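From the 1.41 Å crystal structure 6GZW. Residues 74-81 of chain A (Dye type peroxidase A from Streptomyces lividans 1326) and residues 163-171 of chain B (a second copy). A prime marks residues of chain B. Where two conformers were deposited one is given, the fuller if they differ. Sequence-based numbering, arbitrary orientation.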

ATOM      1  N   ALA A  74      10.311  -7.075  -9.986  1.00 11.20           N
ATOM      2  CA  ALA A  74      10.531  -5.691 -10.461  1.00 11.52           C
ATOM      3  C   ALA A  74      10.871  -5.598 -11.948  1.00 11.62           C
ATOM      4  O   ALA A  74      11.073  -4.513 -12.481  1.00 12.42           O
ATOM      5  CB  ALA A  74      11.567  -4.996  -9.604  1.00 11.29           C
ATOM      6  N   ARG A  75      10.885  -6.736 -12.643  1.00 12.27           N
ATOM      7  CA  ARG A  75      11.349  -6.765 -13.988  1.00 13.34           C
ATOM      8  C   ARG A  75      10.453  -5.878 -14.871  1.00 13.91           C
ATOM      9  O   ARG A  75       9.207  -5.837 -14.690  1.00 11.87           O
ATOM     10  CB  ARG A  75      11.410  -8.226 -14.463  1.00 14.43           C
ATOM     11  CG  ARG A  75      12.066  -8.418 -15.795  1.00 15.34           C
ATOM     12  CD  ARG A  75      12.250  -9.887 -16.049  1.00 16.20           C
ATOM     13  NE  ARG A  75      12.972 -10.099 -17.285  1.00 17.61           N
ATOM     14  CZ  ARG A  75      13.773 -11.126 -17.546  1.00 18.57           C
ATOM     15  NH1 ARG A  75      14.037 -12.068 -16.634  1.00 19.10           N
ATOM     16  NH2 ARG A  75      14.355 -11.195 -18.747  1.00 20.01           N
ATOM     17  N   ASP A  76      11.131  -5.165 -15.786  1.00 14.93           N
ATOM     18  CA  ASP A  76      10.578  -4.214 -16.765  1.00 15.04           C
ATOM     19  C   ASP A  76      10.328  -2.815 -16.200  1.00 14.84           C
ATOM     20  O   ASP A  76      10.159  -1.867 -16.980  1.00 14.75           O
ATOM     21  CB  ASP A  76       9.322  -4.716 -17.461  1.00 16.36           C
ATOM     22  CG  ASP A  76       9.526  -6.086 -18.146  1.00 17.63           C
ATOM     23  OD1 ASP A  76      10.520  -6.251 -18.923  1.00 19.24           O
ATOM     24  OD2 ASP A  76       8.705  -6.992 -17.881  1.00 17.48           O
ATOM     25  N   ALA A  77      10.247  -2.701 -14.872  1.00 14.25           N
ATOM     26  CA  ALA A  77      10.060  -1.402 -14.244  1.00 14.44           C
ATOM     27  C   ALA A  77      11.400  -0.679 -14.228  1.00 14.37           C
ATOM     28  O   ALA A  77      12.458  -1.297 -14.186  1.00 14.41           O
ATOM     29  CB  ALA A  77       9.531  -1.539 -12.814  1.00 15.41           C
ATOM     30  N   GLY A  78      11.365   0.650 -14.284  1.00 13.19           N
ATOM     31  CA  GLY A  78      12.575   1.446 -14.060  1.00 12.62           C
ATOM     32  C   GLY A  78      12.861   1.506 -12.570  1.00 11.69           C
ATOM     33  O   GLY A  78      12.095   0.938 -11.754  1.00 11.58           O
ATOM     34  N   PRO A  79      13.940   2.215 -12.162  1.00 11.70           N
ATOM     35  CA  PRO A  79      14.294   2.292 -10.742  1.00 11.83           C
ATOM     36  C   PRO A  79      13.165   2.894  -9.855  1.00 11.27           C
ATOM     37  O   PRO A  79      13.131   2.632  -8.645  1.00 10.19           O
ATOM     38  CB  PRO A  79      15.516   3.204 -10.728  1.00 11.90           C
ATOM     39  CG  PRO A  79      16.052   3.200 -12.136  1.00 12.15           C
ATOM     40  CD  PRO A  79      14.981   2.766 -13.056  1.00 12.12           C
ATOM     41  N   SER A  80      12.288   3.708 -10.453  1.00 12.20           N
ATOM     42  CA  SER A  80      11.100   4.253  -9.769  1.00 11.74           C
ATOM     43  C   SER A  80      11.454   4.952  -8.437  1.00 11.69           C
ATOM     44  O   SER A  80      10.754   4.809  -7.402  1.00 11.02           O
ATOM     45  CB  SER A  80      10.045   3.170  -9.513  1.00 11.76           C
ATOM     46  OG  SER A  80       9.713   2.480 -10.695  1.00 11.40           O
ATOM     47  N   SER A  81      12.580   5.678  -8.442  1.00 11.82           N
ATOM     48  CA  SER A  81      13.091   6.408  -7.274  1.00 12.07           C
ATOM     49  C   SER A  81      13.325   5.547  -6.045  1.00 11.83           C
ATOM     50  O   SER A  81      13.245   6.028  -4.920  1.00 12.49           O
ATOM     51  CB  SER A  81      12.189   7.623  -6.933  1.00 11.65           C
ATOM     52  OG  SER A  81      12.185   8.512  -8.024  1.00 12.41           O
TER
ATOM     53  N   ASN B 163      -0.817  -2.666  -6.928  1.00  9.53           N
ATOM     54  CA  ASN B 163      -0.326  -3.109  -8.231  1.00  9.78           C
ATOM     55  C   ASN B 163       0.740  -2.158  -8.704  1.00  9.59           C
ATOM     56  O   ASN B 163       0.968  -1.111  -8.066  1.00  8.72           O
ATOM     57  CB  ASN B 163      -1.459  -3.110  -9.278  1.00  9.90           C
ATOM     58  CG  ASN B 163      -2.394  -4.317  -9.180  1.00 10.77           C
ATOM     59  OD1 ASN B 163      -1.945  -5.438  -9.257  1.00 11.36           O
ATOM     60  ND2 ASN B 163      -3.719  -4.068  -9.086  1.00 10.27           N
ATOM     61  N   ARG B 164       1.366  -2.497  -9.834  1.00  9.66           N
ATOM     62  CA  ARG B 164       2.256  -1.586 -10.556  1.00 10.65           C
ATOM     63  C   ARG B 164       1.543  -0.242 -10.783  1.00 10.76           C
ATOM     64  O   ARG B 164       0.327  -0.194 -11.014  1.00 11.46           O
ATOM     65  CB  ARG B 164       2.636  -2.190 -11.912  1.00 11.15           C
ATOM     66  CG  ARG B 164       3.416  -1.272 -12.833  1.00 11.64           C
ATOM     67  CD  ARG B 164       3.684  -1.973 -14.156  1.00 11.69           C
ATOM     68  NE  ARG B 164       4.610  -3.080 -13.988  1.00 11.49           N
ATOM     69  CZ  ARG B 164       4.767  -4.065 -14.873  1.00 11.81           C
ATOM     70  NH1 ARG B 164       4.065  -4.095 -16.004  1.00 12.33           N
ATOM     71  NH2 ARG B 164       5.612  -5.040 -14.609  1.00 12.09           N
ATOM     72  N   SER B 165       2.303   0.834 -10.703  1.00 11.13           N
ATOM     73  CA  SER B 165       1.777   2.164 -11.002  0.80 11.67           C
ATOM     74  C   SER B 165       1.842   2.512 -12.498  1.00 11.94           C
ATOM     75  O   SER B 165       2.739   2.041 -13.224  1.00 11.95           O
ATOM     76  CB  SER B 165       2.571   3.222 -10.237  0.80 11.55           C
ATOM     77  OG  SER B 165       2.228   3.236  -8.870  0.80 11.55           O
ATOM     78  N   PRO B 166       0.903   3.348 -12.977  1.00 13.33           N
ATOM     79  CA  PRO B 166       1.139   3.910 -14.315  1.00 13.19           C
ATOM     80  C   PRO B 166       2.502   4.620 -14.404  1.00 12.98           C
ATOM     81  O   PRO B 166       2.962   5.246 -13.437  1.00 12.31           O
ATOM     82  CB  PRO B 166       0.007   4.927 -14.479  1.00 14.37           C
ATOM     83  CG  PRO B 166      -1.074   4.407 -13.577  1.00 15.22           C
ATOM     84  CD  PRO B 166      -0.287   3.971 -12.368  1.00 14.16           C
ATOM     85  N   GLY B 167       3.161   4.425 -15.540  1.00 13.33           N
ATOM     86  CA  GLY B 167       4.494   5.018 -15.762  1.00 12.93           C
ATOM     87  C   GLY B 167       5.694   4.285 -15.191  1.00 12.80           C
ATOM     88  O   GLY B 167       6.818   4.702 -15.447  1.00 12.75           O
ATOM     89  N   ALA B 168       5.493   3.220 -14.405  1.00 12.58           N
ATOM     90  CA  ALA B 168       6.618   2.451 -13.834  1.00 12.83           C
ATOM     91  C   ALA B 168       7.484   1.788 -14.918  1.00 12.99           C
ATOM     92  O   ALA B 168       8.688   1.606 -14.724  1.00 13.31           O
ATOM     93  CB  ALA B 168       6.095   1.384 -12.888  1.00 12.58           C
ATOM     94  N   THR B 169       6.843   1.376 -16.007  1.00 13.83           N
ATOM     95  CA  THR B 169       7.527   0.801 -17.165  1.00 14.43           C
ATOM     96  C   THR B 169       7.638   1.826 -18.322  1.00 16.40           C
ATOM     97  O   THR B 169       6.852   2.785 -18.402  1.00 15.64           O
ATOM     98  CB  THR B 169       6.795  -0.458 -17.667  1.00 14.15           C
ATOM     99  OG1 THR B 169       5.475  -0.102 -18.064  1.00 14.52           O
ATOM    100  CG2 THR B 169       6.736  -1.528 -16.578  1.00 13.80           C
ATOM    101  N   ALA B 170       8.612   1.616 -19.221  1.00 17.98           N
ATOM    102  CA  ALA B 170       8.855   2.573 -20.316  1.00 19.00           C
ATOM    103  C   ALA B 170       7.650   2.681 -21.279  1.00 19.26           C
ATOM    104  O   ALA B 170       7.386   3.747 -21.811  1.00 19.48           O
ATOM    105  CB  ALA B 170      10.131   2.230 -21.082  1.00 19.73           C
ATOM    106  N   HIS B 171       6.924   1.584 -21.481  1.00 20.01           N
ATOM    107  CA  HIS B 171       5.657   1.570 -22.224  1.00 22.40           C
ATOM    108  C   HIS B 171       4.681   0.706 -21.432  1.00 21.22           C
ATOM    109  O   HIS B 171       5.138  -0.161 -20.668  1.00 18.14           O
ATOM    110  CB  HIS B 171       5.821   0.940 -23.622  1.00 26.59           C
ATOM    111  CG  HIS B 171       6.813   1.646 -24.498  1.00 31.65           C
ATOM    112  ND1 HIS B 171       8.165   1.364 -24.471  1.00 35.67           N
ATOM    113  CD2 HIS B 171       6.653   2.640 -25.407  1.00 34.80           C
ATOM    114  CE1 HIS B 171       8.793   2.144 -25.336  1.00 37.42           C
ATOM    115  NE2 HIS B 171       7.897   2.923 -25.923  1.00 37.85           N
TER
HETATM  116  O   HOH W   1       7.618  -5.204 -12.419  1.00 11.58           O
HETATM  117  O   HOH W   2       6.445  -6.529 -16.822  1.00 17.93           O
HETATM  118  O   HOH W   3      11.054   0.512 -17.889  1.00 22.51           O

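Neither stretch forms a regular helix or strand; each is a loop built around a type II beta turn. In chain A the turn runs from Ala74 to Ala77 and is closed by Ala77 N to Ala74 O at 3.1 Å; in chain B it runs from Ser165′ to Ala168′, closed by Ala168′ N to Ser165′ O at 3.2 Å. Positive phi values at Asp76 (82°) and Gly167′ (82°) fit the third position of such turns. The contact is small, burying 214 Å² summed over both sides.

One direct hydrogen bond joins the stretches. Gly78 N donates to Ala168′ O at 2.9 Å, and the N-H...O angle of 167° makes it nearly linear. The same carbonyl receives a CA-H...O contact from Ala77 CA, 3.3 Å from Ala168′ O, with a more bent angle of 132° at the hydrogen. Ala168′ O thus serves two neighbouring donors of differing polarity.

Water carries the remaining polar links. The CA-to-CB bond of Arg164′ points toward chain A, and its NH2 lies 3.7 Å from Arg75 O, too far for a direct hydrogen bond. Water 1 spans the gap, donating to Arg75 O (2.8 Å) and accepting from Arg164′ NH2 (3.0 Å). Water 2 donates to Asp76 OD2 at 2.5 Å and accepts from Arg164′ NH2 at 2.8 Å, so one water links the carboxylate of Asp76 to the guanidinium of Arg164′, with no direct salt bridge between them. Water 3 donates to Asp76 O (2.7 Å) and accepts a weak bond from Ala170′ N (3.0 Å).

Van der Waals packing centres on the Thr169′ methyl: CG2 sits 3.5 Å from Asp76 O, 4.2 Å from Asp76 CB and 4.1 Å from Ala77 CA. With chi1 at 61° (p), Thr169′ OG1 instead bonds within its own chain, donating to His171′ O at 2.6 Å. Ser80 OG likewise donates locally, to Gly78 O at 3.0 Å; across the contact it lies 4.2 Å from Ala168′ O and 4.4 Å from Ala168′ CB, loose packing with no hydrogen bond.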